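Local coordinates for protein probable enoyl-CoA hydratase/isomerase (Pseudomonas aeruginosa, PDB 7BOR) that binds coenzyme A and, as a member of the crotonase family, probably acts as a delta(3)-delta(2)-enoyl-CoA isomerase, at residues N64-F69 with S243-R248; G107-L112 with M127-L132. All coordinates share one frame; numbering follows the deposited sequence.

Contact 1. Residues N64-F69 with S243-R248. With COA (coenzyme A), chain C.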
# COMPACT_ATOMS: atom_id res chain seq x y z
N ASN A 64 -3.55 -5.75 -6.76
CA ASN A 64 -4.50 -5.40 -7.81
C ASN A 64 -5.30 -6.61 -8.25
O ASN A 64 -4.78 -7.71 -8.39
CB ASN A 64 -3.78 -4.79 -9.01
CG ASN A 64 -4.57 -3.69 -9.65
OD1 ASN A 64 -4.31 -2.51 -9.40
ND2 ASN A 64 -5.55 -4.05 -10.46
N ASP A 65 -6.60 -6.40 -8.45
CA ASP A 65 -7.40 -7.43 -9.10
C ASP A 65 -6.84 -7.71 -10.49
O ASP A 65 -6.76 -6.80 -11.32
CB ASP A 65 -8.84 -6.97 -9.19
CG ASP A 65 -9.77 -8.10 -9.53
OD1 ASP A 65 -9.57 -8.69 -10.61
OD2 ASP A 65 -10.67 -8.42 -8.72
N ILE A 66 -6.45 -8.96 -10.75
CA ILE A 66 -5.76 -9.27 -12.00
C ILE A 66 -6.73 -9.29 -13.19
O ILE A 66 -6.36 -8.93 -14.32
CB ILE A 66 -5.01 -10.61 -11.85
CG1 ILE A 66 -3.83 -10.41 -10.89
CG2 ILE A 66 -4.54 -11.14 -13.19
CD1 ILE A 66 -2.88 -11.55 -10.82
N LEU A 67 -7.95 -9.77 -12.97
CA LEU A 67 -9.01 -9.66 -13.98
C LEU A 67 -9.16 -8.23 -14.45
O LEU A 67 -9.28 -7.96 -15.65
CB LEU A 67 -10.34 -10.15 -13.42
CG LEU A 67 -10.56 -11.66 -13.43
CD1 LEU A 67 -12.04 -11.93 -13.22
CD2 LEU A 67 -10.10 -12.25 -14.73
N ASP A 68 -9.20 -7.28 -13.50
CA ASP A 68 -9.25 -5.88 -13.89
C ASP A 68 -8.07 -5.54 -14.78
O ASP A 68 -8.22 -4.83 -15.78
CB ASP A 68 -9.27 -4.99 -12.65
CG ASP A 68 -10.63 -4.95 -11.99
OD1 ASP A 68 -11.32 -6.01 -11.92
OD2 ASP A 68 -10.99 -3.85 -11.51
N PHE A 69 -6.88 -6.06 -14.45
CA PHE A 69 -5.69 -5.78 -15.24
C PHE A 69 -5.82 -6.33 -16.65
O PHE A 69 -5.36 -5.70 -17.61
CB PHE A 69 -4.45 -6.38 -14.57
CG PHE A 69 -3.71 -5.43 -13.69
CD1 PHE A 69 -4.09 -4.09 -13.61
CD2 PHE A 69 -2.63 -5.86 -12.95
CE1 PHE A 69 -3.41 -3.20 -12.82
CE2 PHE A 69 -1.95 -4.98 -12.14
CZ PHE A 69 -2.34 -3.64 -12.08
N SER A 243 -2.73 -14.05 -17.26
CA SER A 243 -3.78 -15.03 -17.45
C SER A 243 -3.29 -16.41 -17.07
O SER A 243 -4.12 -17.30 -16.86
CB SER A 243 -4.29 -15.02 -18.90
OG SER A 243 -3.24 -15.16 -19.81
N ALA A 244 -1.98 -16.58 -16.97
CA ALA A 244 -1.40 -17.82 -16.46
C ALA A 244 -1.67 -17.98 -14.96
O ALA A 244 -1.92 -19.10 -14.49
CB ALA A 244 0.10 -17.86 -16.72
N PHE A 245 -1.63 -16.87 -14.20
CA PHE A 245 -1.95 -16.91 -12.77
C PHE A 245 -3.40 -17.32 -12.53
O PHE A 245 -3.68 -18.26 -11.78
CB PHE A 245 -1.64 -15.58 -12.08
CG PHE A 245 -1.95 -15.61 -10.61
CD1 PHE A 245 -3.25 -15.37 -10.15
CD2 PHE A 245 -0.98 -15.96 -9.69
CE1 PHE A 245 -3.56 -15.48 -8.80
CE2 PHE A 245 -1.27 -16.05 -8.34
CZ PHE A 245 -2.57 -15.83 -7.90
N MET A 246 -4.36 -16.59 -13.10
CA MET A 246 -5.65 -17.24 -13.35
C MET A 246 -5.37 -18.54 -14.10
O MET A 246 -4.35 -18.67 -14.78
CB MET A 246 -6.56 -16.30 -14.14
CG MET A 246 -6.25 -14.80 -13.96
SD MET A 246 -6.40 -14.18 -12.26
CE MET A 246 -8.17 -13.93 -12.18
N HIS A 247 -6.22 -19.55 -13.95
CA HIS A 247 -5.96 -20.84 -14.61
C HIS A 247 -4.65 -21.49 -14.12
O HIS A 247 -4.01 -22.26 -14.84
CB HIS A 247 -5.91 -20.68 -16.14
CG HIS A 247 -6.89 -19.66 -16.68
ND1 HIS A 247 -8.09 -19.38 -16.06
CD2 HIS A 247 -6.82 -18.86 -17.77
CE1 HIS A 247 -8.72 -18.44 -16.75
NE2 HIS A 247 -7.98 -18.11 -17.79
N ARG A 248 -4.26 -21.20 -12.88
CA ARG A 248 -3.02 -21.74 -12.31
C ARG A 248 -3.02 -23.26 -12.30
O ARG A 248 -4.00 -23.88 -11.86
CB ARG A 248 -2.84 -21.21 -10.87
CG ARG A 248 -1.66 -20.24 -10.66
CD ARG A 248 -1.50 -19.87 -9.16
NE ARG A 248 -2.75 -19.40 -8.58
CZ ARG A 248 -2.97 -19.22 -7.28
NH1 ARG A 248 -2.02 -19.47 -6.39
NH2 ARG A 248 -4.16 -18.78 -6.86
N1A COA C . -6.68 -10.93 -8.51
C2A COA C . -7.79 -11.65 -8.85
N3A COA C . -8.17 -12.75 -8.13
C4A COA C . -7.42 -13.07 -7.06
C5A COA C . -6.33 -12.37 -6.70
C6A COA C . -5.95 -11.28 -7.46
N6A COA C . -4.80 -10.39 -7.21
N7A COA C . -5.78 -12.93 -5.59
C8A COA C . -6.52 -14.00 -5.25
N9A COA C . -7.49 -14.05 -6.16
C1B COA C . -8.52 -15.09 -6.03
C2B COA C . -8.11 -16.52 -6.66
O2B COA C . -8.19 -16.41 -8.14
C3B COA C . -9.02 -17.28 -6.10
O3B COA C . -10.34 -17.09 -6.76
P3B COA C . -11.51 -18.21 -6.68
O7A COA C . -11.60 -18.82 -5.30
O8A COA C . -11.18 -19.26 -7.71
O9A COA C . -12.80 -17.51 -6.98
C4B COA C . -9.22 -16.76 -4.66
O4B COA C . -8.87 -15.26 -4.78
C5B COA C . -8.39 -17.37 -3.69
O5B COA C . -7.09 -17.02 -4.04
P1A COA C . -5.92 -18.16 -3.97
O1A COA C . -4.71 -17.78 -4.81
O2A COA C . -6.39 -19.54 -4.40
O3A COA C . -5.55 -18.24 -2.37
P2A COA C . -4.00 -18.65 -1.97
O4A COA C . -3.96 -18.84 -0.46
O5A COA C . -3.70 -19.88 -2.78
O6A COA C . -2.93 -17.49 -2.49
CBP COA C . -1.94 -15.32 -2.69
CCP COA C . -2.86 -16.23 -1.80
CDP COA C . -2.16 -13.81 -2.29
CEP COA C . -0.45 -15.69 -2.48
CAP COA C . -2.39 -15.65 -4.15
OAP COA C . -3.77 -15.46 -4.21
C9P COA C . -1.75 -14.75 -5.20
O9P COA C . -0.61 -14.86 -5.54
N8P COA C . -2.66 -13.74 -5.79
C7P COA C . -2.19 -12.78 -6.80
C6P COA C . -1.04 -11.90 -6.25
C5P COA C . -0.67 -10.92 -7.41
O5P COA C . -0.05 -11.27 -8.36
N4P COA C . -1.11 -9.54 -7.29
C3P COA C . -0.84 -8.62 -8.36
C2P COA C . 0.59 -8.13 -8.30
S1P COA C . 0.70 -6.97 -9.68

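Contact 2. Residues G107-L112 with M127-L132. With COA (coenzyme A), chain C.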
# COMPACT_ATOMS: atom_id res chain seq x y z
N GLY A 107 0.07 -4.21 -2.33
CA GLY A 107 -0.08 -4.54 -0.90
C GLY A 107 1.17 -4.22 -0.10
O GLY A 107 1.10 -3.76 1.05
N THR A 108 2.34 -4.42 -0.72
CA THR A 108 3.60 -4.03 -0.11
C THR A 108 3.95 -2.60 -0.44
O THR A 108 4.32 -1.83 0.45
CB THR A 108 4.71 -4.97 -0.56
OG1 THR A 108 4.49 -6.25 0.06
CG2 THR A 108 6.10 -4.44 -0.19
N THR A 109 3.82 -2.18 -1.72
CA THR A 109 4.35 -0.86 -2.03
C THR A 109 3.57 0.24 -1.33
O THR A 109 4.11 1.32 -1.10
CB THR A 109 4.40 -0.60 -3.56
OG1 THR A 109 3.09 -0.65 -4.11
CG2 THR A 109 5.29 -1.60 -4.23
N LEU A 110 2.28 0.05 -1.03
CA LEU A 110 1.57 1.16 -0.41
C LEU A 110 2.09 1.42 0.99
O LEU A 110 2.03 2.56 1.50
CB LEU A 110 0.08 0.90 -0.38
CG LEU A 110 -0.48 -0.14 0.58
CD1 LEU A 110 -0.77 0.53 1.97
CD2 LEU A 110 -1.72 -0.80 -0.02
N LEU A 111 2.65 0.38 1.62
CA LEU A 111 3.27 0.50 2.93
C LEU A 111 4.44 1.47 2.89
O LEU A 111 4.79 2.06 3.93
CB LEU A 111 3.76 -0.88 3.37
CG LEU A 111 2.77 -2.05 3.37
CD1 LEU A 111 3.40 -3.34 3.82
CD2 LEU A 111 1.58 -1.66 4.24
N LEU A 112 5.06 1.65 1.73
CA LEU A 112 6.13 2.63 1.61
C LEU A 112 5.64 4.07 1.75
O LEU A 112 6.47 4.96 1.90
CB LEU A 112 6.87 2.45 0.27
CG LEU A 112 7.38 1.05 0.07
CD1 LEU A 112 7.92 0.89 -1.34
CD2 LEU A 112 8.52 0.68 1.10
N MET A 127 6.59 -8.45 -4.07
CA MET A 127 6.37 -7.54 -5.21
C MET A 127 6.59 -8.38 -6.46
O MET A 127 7.72 -8.51 -6.95
CB MET A 127 7.30 -6.33 -5.12
CG MET A 127 6.81 -5.40 -4.03
SD MET A 127 7.98 -4.15 -3.46
CE MET A 127 9.10 -5.27 -2.59
N PRO A 128 5.55 -9.07 -6.93
CA PRO A 128 5.76 -10.10 -7.94
C PRO A 128 5.73 -9.52 -9.36
O PRO A 128 5.46 -10.26 -10.31
CB PRO A 128 4.59 -11.07 -7.68
CG PRO A 128 3.49 -10.21 -7.24
CD PRO A 128 4.16 -9.05 -6.45
N PHE A 129 6.02 -8.20 -9.49
CA PHE A 129 5.77 -7.52 -10.76
C PHE A 129 6.49 -8.22 -11.89
O PHE A 129 5.88 -8.62 -12.88
CB PHE A 129 6.22 -6.08 -10.65
CG PHE A 129 5.53 -5.32 -9.56
CD1 PHE A 129 4.13 -5.31 -9.47
CD2 PHE A 129 6.28 -4.65 -8.59
CE1 PHE A 129 3.49 -4.64 -8.44
CE2 PHE A 129 5.63 -3.95 -7.56
CZ PHE A 129 4.22 -3.97 -7.48
N VAL A 130 7.79 -8.46 -11.70
CA VAL A 130 8.64 -9.11 -12.68
C VAL A 130 8.15 -10.53 -13.00
O VAL A 130 8.21 -10.98 -14.16
CB VAL A 130 10.09 -9.09 -12.15
CG1 VAL A 130 10.25 -10.09 -10.88
CG2 VAL A 130 11.03 -9.40 -13.23
N ASN A 131 7.68 -11.26 -12.00
CA ASN A 131 7.12 -12.57 -12.27
C ASN A 131 5.93 -12.50 -13.24
O ASN A 131 5.62 -13.51 -13.87
CB ASN A 131 6.68 -13.23 -10.98
CG ASN A 131 7.72 -13.10 -9.88
OD1 ASN A 131 7.87 -12.04 -9.21
ND2 ASN A 131 8.50 -14.14 -9.73
N LEU A 132 5.26 -11.36 -13.33
CA LEU A 132 4.05 -11.20 -14.13
C LEU A 132 4.31 -10.39 -15.40
O LEU A 132 3.37 -9.85 -15.99
CB LEU A 132 2.96 -10.54 -13.29
CG LEU A 132 2.44 -11.32 -12.09
CD1 LEU A 132 1.47 -10.50 -11.23
CD2 LEU A 132 1.79 -12.64 -12.55
N1A COA C . -6.68 -10.93 -8.51
C2A COA C . -7.79 -11.65 -8.85
N3A COA C . -8.17 -12.75 -8.13
C4A COA C . -7.42 -13.07 -7.06
C5A COA C . -6.33 -12.37 -6.70
C6A COA C . -5.95 -11.28 -7.46
N6A COA C . -4.80 -10.39 -7.21
N7A COA C . -5.78 -12.93 -5.59
C8A COA C . -6.52 -14.00 -5.25
N9A COA C . -7.49 -14.05 -6.16
C1B COA C . -8.52 -15.09 -6.03
C2B COA C . -8.11 -16.52 -6.66
O2B COA C . -8.19 -16.41 -8.14
C3B COA C . -9.02 -17.28 -6.10
O3B COA C . -10.34 -17.09 -6.76
P3B COA C . -11.51 -18.21 -6.68
O7A COA C . -11.60 -18.82 -5.30
O8A COA C . -11.18 -19.26 -7.71
O9A COA C . -12.80 -17.51 -6.98
C4B COA C . -9.22 -16.76 -4.66
O4B COA C . -8.87 -15.26 -4.78
C5B COA C . -8.39 -17.37 -3.69
O5B COA C . -7.09 -17.02 -4.04
P1A COA C . -5.92 -18.16 -3.97
O1A COA C . -4.71 -17.78 -4.81
O2A COA C . -6.39 -19.54 -4.40
O3A COA C . -5.55 -18.24 -2.37
P2A COA C . -4.00 -18.65 -1.97
O4A COA C . -3.96 -18.84 -0.46
O5A COA C . -3.70 -19.88 -2.78
O6A COA C . -2.93 -17.49 -2.49
CBP COA C . -1.94 -15.32 -2.69
CCP COA C . -2.86 -16.23 -1.80
CDP COA C . -2.16 -13.81 -2.29
CEP COA C . -0.45 -15.69 -2.48
CAP COA C . -2.39 -15.65 -4.15
OAP COA C . -3.77 -15.46 -4.21
C9P COA C . -1.75 -14.75 -5.20
O9P COA C . -0.61 -14.86 -5.54
N8P COA C . -2.66 -13.74 -5.79
C7P COA C . -2.19 -12.78 -6.80
C6P COA C . -1.04 -11.90 -6.25
C5P COA C . -0.67 -10.92 -7.41
O5P COA C . -0.05 -11.27 -8.36
N4P COA C . -1.11 -9.54 -7.29
C3P COA C . -0.84 -8.62 -8.36
C2P COA C . 0.59 -8.13 -8.30
S1P COA C . 0.70 -6.97 -9.68

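Contact 1. Residues N64-F69 with S243-R248
I66 and L67 pack against F245 and M246 in a small apolar contact beside bound coenzyme A. It joins the start of helix 66-71 to the end of helix 236-245 and the turn after it, which closes the modelled chain. I66 and M246 carry the contact almost equally, with L67 and F245 at its margins. The bent chain of M246 turns SD onto the CG2 branch of I66, 3.7 Å from I66 CG2. The side chains of I66 and M246 slide past each other in opposite directions. The methyl CE of M246 continues to L67, 3.5 Å from L67 CG. The other branch of I66 ends at F245, with CD1 3.9 Å from F245 CD1; these two side chains cross at about a right angle.

Both segments line the ligand; the secure bonds come from 64-69. I66 N donates to adenine N1A at 3.0 Å, nearly straight at 168°. Adenine N6A donates to N64 O at 2.9 Å. Both adenine bonds are thus made to backbone atoms. R248 NH2 is modelled as hydrogen-bonded to the phosphate oxygen O1A, but the length is doubtfully short. The R248 guanidinium lies with one face over F245 CZ. D65 caps helix 66-71: its OD1 accepts from D68 N at 3.2 Å, from above the carboxylate plane. Its OD2 forms a salt bridge with R20. L242 of helix 236-245 also touches I66 and F69, so the packing continues along that helix.

Contact 2. Residues G107-L112 with M127-L132
The first torsions of T108 and T109 turn both CG2 methyls to M127. In T108, CG2 stands anti to the backbone N (OG1 chi1 -71°). In T109, OG1 takes the place between the backbone N and the carbonyl carbon (chi1 62°), which leaves CG2 anti to the carbonyl carbon. The bend near the end of M127 puts the sulfur against both threonines. SD lies 3.8 Å from T108 CG2 and also 3.8 Å from T109 CG2. The side chain of M127 crosses that of T108 at about a right angle. Its CE also touches T108, 3.9 Å from CG2.

The side chains of T109 and F129 approach each other from opposite directions. T109 CG2 lies at the edge of the F129 ring, near its plane, 4.1 Å from CE2. The ligand thiol S1P also lies at the ring edge, 3.8 Å from CD1. The ring therefore spans from T109 to the thiol end of coenzyme A. P128 and L132 add to the lining here: P128 CG packs on C2P of the ligand, and L132 CD1 comes 3.3 Å from its O5P.

The four touching residues are buried, and the threonine hydroxyls have hydrogen-bond partners outside the two segments. T108 OG1 is hydrogen-bonded to A103 O, and T109 OG1 to E137 OE1. L144 of helix 140-148 touches M127. The contact thus joins helix 106-109 to the loop after strand 124-126, in the core of a crotonase fold. That loop lines the thiol end of the CoA pocket.

In the fold
Contacts 1 and 2 meet the same coenzyme A at different places along its length. Contact 1 binds the adenine and also lies along the pantetheine through F245; contact 2 lines the thiol end. Their centres are 15 Å apart. The nearest atoms are about 4 Å apart, and the contacts do not touch each other. F69 of contact 1 and F129 of contact 2 both border the thiol: F69 CE2 is 4.1 Å from S1P. The side chain of F129 is about 7 Å from that of N64. Along the chain, contact 2 is nested inside the loop that contact 1 closes. S62 O is also hydrogen-bonded to the ligand.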